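Local coordinates for homoprotocatechuate 2,3-dioxygenase (Brevibacterium fuscum, PDB 4Z6M) that uses an active-site iron(II) ion and molecular oxygen to cleave the aromatic ring of homoprotocatechuate, an extradiol ring opening, at the interface of chains A and B. Residues are numbered along the deposited sequence; one frame, centred on the assembly and turned at random. Chains: chain A/B, Homoprotocatechuate 2,3-dioxygenase.

Contact 1: the interface of chains A and B. Residues chain A 299, 302, 355, 358-362; chain B 358-360.
B:Phe359 reaches out of its short C-terminal strand into chain A, between the two-fold-related A:Phe359 and a pair of prolines. Its CB lies beside the ring of A:Phe359, 3.8 Å from CD1 of that ring. With CG anti to its own carbonyl carbon (chi1 -62°), the ring heads away from the strand pairing, and CG meets CB and CG of A:Phe359. At CD1 the ring edge meets A:Lys360 O, which lies in the ring plane 3.7 Å from that carbon. Farther out, CE1 passes between the pyrrolidine carbons, 3.9 Å from A:Pro302 CD and about as far from A:Pro299 CB. At the tip, CZ packs on CB and CG of A:Pro299, the latter 3.6 Å away. The A:Phe359 and B:Phe359 side chains cross at about a right angle, yet their rings lie nearly parallel, about 24° apart and displaced, so that they overlap through CB, CG and CD1.

Backbone pairing beside the rings probably sets their register. Residues 359-361 of the two chains run antiparallel, and A:Lys360 and B:Lys360 bond each other reciprocally: A:Lys360 N to B:Lys360 O at 2.8 Å, and B:Lys360 N to A:Lys360 O at 2.9 Å. A:Gly362 N extends the ladder to B:Gly358 O, 2.9 Å away. The lysine chains leave on the same flank, but B:Lys360 is poorly ordered and its ammonium position carries little weight. The site joins the C-terminal ends of two subunits into a small intersubunit sheet with an aromatic-proline core beside it, which probably stabilises this pairing within the tetramer.

Contact 2: the interface of chains A and B. Residues chain A 291, 342-343, 348-349, 351, 357; chain B 236-239.
The guanidinium of B:Arg236 lies flat against the side-chain amide of A:Gln291, the two planes 6° apart and NE2 3.3 Å above the guanidinium centre. At the edge of the B:Arg236 guanidinium, NH1 donates to the backbone oxygen of A:Thr342, 2.9 Å away. A:Arg343 presents its guanidinium nearly perpendicular to that of B:Arg236. CB of A:Thr342 lies over one face, toward the rim, while the edge takes two kinds of acceptor. NH1 donates to B:Arg236 O at 2.8 Å. A:Arg343 also forms a salt bridge with B:Asp239, with a hydrogen bond from each nitrogen: NH1 to OD1, and NH2 to OD2 at 2.9 Å. This end-on fork is nearly straight at its hydrogens, yet both nitrogens come from above the carboxylate plane, the flat groups being turned 47° apart. B:Asp239 CG sits between its backbone N and carbonyl carbon (chi1 56°), which brings the carboxylate up to A:Arg343. A:Asp348 supports the arginine from its own chain and may balance its charge, its OD2 lying 3.4 Å from NH2.

Alongside, B:Ser238 OG donates to A:Gln291 OE1 at 2.6 Å and shares a water with A:Thr342 OG1. That threonine hydroxyl is itself oriented by a bond to A:Gly349 O. A:Lys357 NZ hydrogen-bonds B:Ser238 O at 2.9 Å. The site holds B:Arg236 to B:Asp239, a loop running into the 3-10 helix 238-240, against chain A, which probably adds directional polar and charged contacts to the subunit pairing.

Contact 1: the interface of chains A and B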
loop_
_atom_site.group_PDB
_atom_site.type_symbol
_atom_site.label_atom_id
_atom_site.label_comp_id
_atom_site.label_asym_id
_atom_site.label_seq_id
_atom_site.Cartn_x
_atom_site.Cartn_y
_atom_site.Cartn_z
ATOM N N PRO A 299 19.761 11.905 -7.903
ATOM C CA PRO A 299 20.791 12.809 -7.387
ATOM C C PRO A 299 20.398 13.458 -6.065
ATOM O O PRO A 299 19.227 13.749 -5.843
ATOM C CB PRO A 299 20.920 13.858 -8.500
ATOM C CG PRO A 299 19.562 13.892 -9.122
ATOM C CD PRO A 299 19.136 12.434 -9.142
ATOM N N PRO A 302 21.621 19.766 -4.043
ATOM C CA PRO A 302 22.777 20.426 -3.403
ATOM C C PRO A 302 22.442 21.095 -2.065
ATOM O O PRO A 302 23.265 21.093 -1.146
ATOM C CB PRO A 302 23.250 21.435 -4.456
ATOM C CG PRO A 302 22.218 21.439 -5.523
ATOM C CD PRO A 302 21.423 20.188 -5.435
ATOM N N ALA A 355 26.048 15.449 -11.382
ATOM C CA ALA A 355 25.162 14.561 -10.685
ATOM C C ALA A 355 24.665 13.461 -11.597
ATOM O O ALA A 355 24.895 13.483 -12.805
ATOM C CB ALA A 355 24.016 15.353 -10.090
ATOM N N GLY A 358 21.586 13.075 -15.491
ATOM C CA GLY A 358 21.700 14.112 -16.512
ATOM C C GLY A 358 21.832 15.539 -16.011
ATOM O O GLY A 358 21.790 16.460 -16.819
ATOM N N PHE A 359 22.007 15.730 -14.705
ATOM C CA PHE A 359 22.013 17.055 -14.083
ATOM C C PHE A 359 23.414 17.477 -13.622
ATOM O O PHE A 359 24.224 16.648 -13.236
ATOM C CB PHE A 359 21.056 17.101 -12.894
ATOM C CG PHE A 359 19.625 16.870 -13.266
ATOM C CD1 PHE A 359 18.957 17.766 -14.101
ATOM C CD2 PHE A 359 18.949 15.732 -12.826
ATOM C CE1 PHE A 359 17.635 17.541 -14.458
ATOM C CE2 PHE A 359 17.626 15.517 -13.173
ATOM C CZ PHE A 359 16.971 16.416 -13.996
ATOM N N LYS A 360 23.670 18.780 -13.669
ATOM C CA LYS A 360 24.791 19.441 -12.989
ATOM C C LYS A 360 24.235 20.324 -11.891
ATOM O O LYS A 360 23.014 20.496 -11.784
ATOM C CB LYS A 360 25.568 20.342 -13.976
ATOM C CG LYS A 360 26.673 19.658 -14.742
ATOM C CD LYS A 360 27.543 20.642 -15.527
ATOM C CE LYS A 360 26.826 21.922 -15.963
ATOM N NZ LYS A 360 27.636 22.717 -16.937
ATOM N N LEU A 361 25.114 20.918 -11.092
ATOM C CA LEU A 361 24.649 21.815 -10.031
ATOM C C LEU A 361 24.263 23.181 -10.570
ATOM O O LEU A 361 24.984 23.747 -11.372
ATOM C CB LEU A 361 25.707 21.936 -8.944
ATOM C CG LEU A 361 26.010 20.590 -8.256
ATOM C CD1 LEU A 361 26.605 20.811 -6.874
ATOM C CD2 LEU A 361 24.792 19.666 -8.161
ATOM N N GLY A 362 23.120 23.696 -10.118
ATOM C CA GLY A 362 22.620 25.006 -10.543
ATOM C C GLY A 362 23.336 26.165 -9.866
ATOM O O GLY A 362 24.237 25.948 -9.052
ATOM N N GLY B 358 17.460 22.704 -7.524
ATOM C CA GLY B 358 18.886 23.069 -7.457
ATOM C C GLY B 358 19.771 22.564 -8.586
ATOM O O GLY B 358 20.992 22.683 -8.504
ATOM N N PHE B 359 19.165 22.020 -9.645
ATOM C CA PHE B 359 19.914 21.426 -10.748
ATOM C C PHE B 359 19.868 22.262 -12.043
ATOM O O PHE B 359 18.933 23.009 -12.285
ATOM C CB PHE B 359 19.389 20.013 -11.053
ATOM C CG PHE B 359 19.535 19.045 -9.919
ATOM C CD1 PHE B 359 20.786 18.667 -9.464
ATOM C CD2 PHE B 359 18.420 18.482 -9.335
ATOM C CE1 PHE B 359 20.908 17.777 -8.411
ATOM C CE2 PHE B 359 18.537 17.581 -8.291
ATOM C CZ PHE B 359 19.779 17.225 -7.834
ATOM N N LYS B 360 20.914 22.113 -12.851
ATOM C CA LYS B 360 21.024 22.627 -14.206
ATOM C C LYS B 360 21.221 21.440 -15.135
ATOM O O LYS B 360 21.523 20.333 -14.672
ATOM C CB LYS B 360 22.263 23.543 -14.325
ATOM C CG LYS B 360 21.982 25.024 -14.257
ATOM C CD LYS B 360 23.260 25.830 -14.488
ATOM C CE LYS B 360 23.050 26.912 -15.555
ATOM N NZ LYS B 360 24.241 27.776 -15.839
#

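Contact 2: the interface of chains A and B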
loop_
_atom_site.group_PDB
_atom_site.type_symbol
_atom_site.label_atom_id
_atom_site.label_comp_id
_atom_site.label_asym_id
_atom_site.label_seq_id
_atom_site.Cartn_x
_atom_site.Cartn_y
_atom_site.Cartn_z
ATOM N N GLN A 291 24.383 4.706 -5.003
ATOM C CA GLN A 291 23.202 4.126 -4.359
ATOM C C GLN A 291 23.171 4.280 -2.837
ATOM O O GLN A 291 22.256 3.769 -2.189
ATOM C CB GLN A 291 23.015 2.649 -4.755
ATOM C CG GLN A 291 22.823 2.447 -6.248
ATOM C CD GLN A 291 22.434 1.039 -6.718
ATOM O OE1 GLN A 291 22.343 0.800 -7.916
ATOM N NE2 GLN A 291 22.259 0.111 -5.808
ATOM N N THR A 342 27.792 3.644 -10.258
ATOM C CA THR A 342 26.679 2.717 -10.034
ATOM C C THR A 342 27.205 1.353 -9.595
ATOM O O THR A 342 26.743 0.782 -8.621
ATOM C CB THR A 342 25.800 2.581 -11.280
ATOM O OG1 THR A 342 25.251 3.863 -11.636
ATOM C CG2 THR A 342 24.650 1.610 -11.018
ATOM N N ARG A 343 28.220 0.871 -10.308
ATOM C CA ARG A 343 28.902 -0.359 -9.962
ATOM C C ARG A 343 30.372 -0.040 -9.771
ATOM O O ARG A 343 31.002 0.558 -10.647
ATOM C CB ARG A 343 28.744 -1.386 -11.077
ATOM C CG ARG A 343 27.326 -1.881 -11.284
ATOM C CD ARG A 343 27.113 -2.510 -12.655
ATOM N NE ARG A 343 27.233 -1.543 -13.729
ATOM C CZ ARG A 343 26.262 -0.757 -14.178
ATOM N NH1 ARG A 343 25.033 -0.836 -13.664
ATOM N NH2 ARG A 343 26.531 0.141 -15.137
ATOM N N ASP A 348 30.861 2.471 -16.973
ATOM C CA ASP A 348 29.485 2.567 -17.409
ATOM C C ASP A 348 28.552 2.822 -16.218
ATOM O O ASP A 348 28.617 2.105 -15.233
ATOM C CB ASP A 348 29.118 1.263 -18.112
ATOM C CG ASP A 348 27.769 1.314 -18.735
ATOM O OD1 ASP A 348 27.495 2.305 -19.437
ATOM O OD2 ASP A 348 26.993 0.368 -18.534
ATOM N N GLY A 349 27.706 3.849 -16.293
ATOM C CA GLY A 349 26.913 4.262 -15.134
ATOM C C GLY A 349 27.642 5.089 -14.082
ATOM O O GLY A 349 27.162 5.240 -12.964
ATOM N N TYR A 351 29.629 8.884 -13.130
ATOM C CA TYR A 351 29.349 10.312 -13.312
ATOM C C TYR A 351 30.591 11.081 -12.919
ATOM O O TYR A 351 31.101 10.903 -11.826
ATOM C CB TYR A 351 28.120 10.742 -12.464
ATOM C CG TYR A 351 26.906 9.896 -12.763
ATOM C CD1 TYR A 351 26.211 10.044 -13.967
ATOM C CD2 TYR A 351 26.495 8.910 -11.895
ATOM C CE1 TYR A 351 25.127 9.256 -14.267
ATOM C CE2 TYR A 351 25.423 8.097 -12.191
ATOM C CZ TYR A 351 24.740 8.273 -13.370
ATOM O OH TYR A 351 23.665 7.466 -13.663
ATOM N N LYS A 357 21.632 11.164 -13.488
ATOM C CA LYS A 357 20.386 11.373 -14.229
ATOM C C LYS A 357 20.400 12.603 -15.136
ATOM O O LYS A 357 19.347 13.118 -15.532
ATOM C CB LYS A 357 19.157 11.418 -13.307
ATOM C CG LYS A 357 19.086 10.395 -12.194
ATOM C CD LYS A 357 18.926 8.979 -12.652
ATOM C CE LYS A 357 18.666 8.048 -11.469
ATOM N NZ LYS A 357 18.972 6.639 -11.775
ATOM N N ARG B 236 21.912 -3.625 -9.010
ATOM C CA ARG B 236 22.965 -2.667 -9.336
ATOM C C ARG B 236 22.838 -2.195 -10.779
ATOM O O ARG B 236 23.828 -2.020 -11.488
ATOM C CB ARG B 236 24.340 -3.234 -8.969
ATOM C CG ARG B 236 24.612 -3.129 -7.485
ATOM C CD ARG B 236 25.106 -1.751 -7.113
ATOM N NE ARG B 236 25.202 -1.598 -5.660
ATOM C CZ ARG B 236 25.591 -0.464 -5.076
ATOM N NH1 ARG B 236 25.944 0.558 -5.828
ATOM N NH2 ARG B 236 25.597 -0.341 -3.759
ATOM N N ILE B 237 21.587 -1.940 -11.181
ATOM C CA ILE B 237 21.266 -1.354 -12.484
ATOM C C ILE B 237 20.405 -0.096 -12.318
ATOM O O ILE B 237 19.584 0.233 -13.188
ATOM C CB ILE B 237 20.641 -2.382 -13.469
ATOM C CG1 ILE B 237 19.349 -2.960 -12.903
ATOM C CG2 ILE B 237 21.684 -3.439 -13.820
ATOM C CD1 ILE B 237 18.597 -3.903 -13.816
ATOM N N SER B 238 20.673 0.654 -11.245
ATOM C CA SER B 238 19.934 1.902 -11.012
ATOM C C SER B 238 20.194 2.932 -12.102
ATOM O O SER B 238 19.412 3.857 -12.271
ATOM C CB SER B 238 20.236 2.511 -9.637
ATOM O OG SER B 238 21.588 2.758 -9.450
ATOM N N ASP B 239 21.327 2.790 -12.813
ATOM C CA ASP B 239 21.593 3.650 -13.971
ATOM C C ASP B 239 20.583 3.465 -15.107
ATOM O O ASP B 239 20.501 4.295 -16.032
ATOM C CB ASP B 239 23.028 3.512 -14.471
ATOM C CG ASP B 239 23.425 2.080 -14.836
ATOM O OD1 ASP B 239 22.938 1.089 -14.226
ATOM O OD2 ASP B 239 24.320 1.962 -15.708
HETATM O O HOH W 1 23.192 4.902 -10.117
#

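The C-alpha centres of contact 1 and contact 2 lie about 16 Å apart on one two-fold interface, each with a twin where the chains exchange roles. They have no residue in common, but the 3-10 helix 356-358 of chain A connects them: A:Lys357 belongs to contact 2, while A:Gly358 and the following strand 359-361 enter contact 1. The C-terminal segment of one subunit thus serves both. Contact 1 pairs like segments near the axis, whereas contact 2 sets unlike segments together, so together they probably hold the two subunits in one relative arrangement within the four-chain assembly.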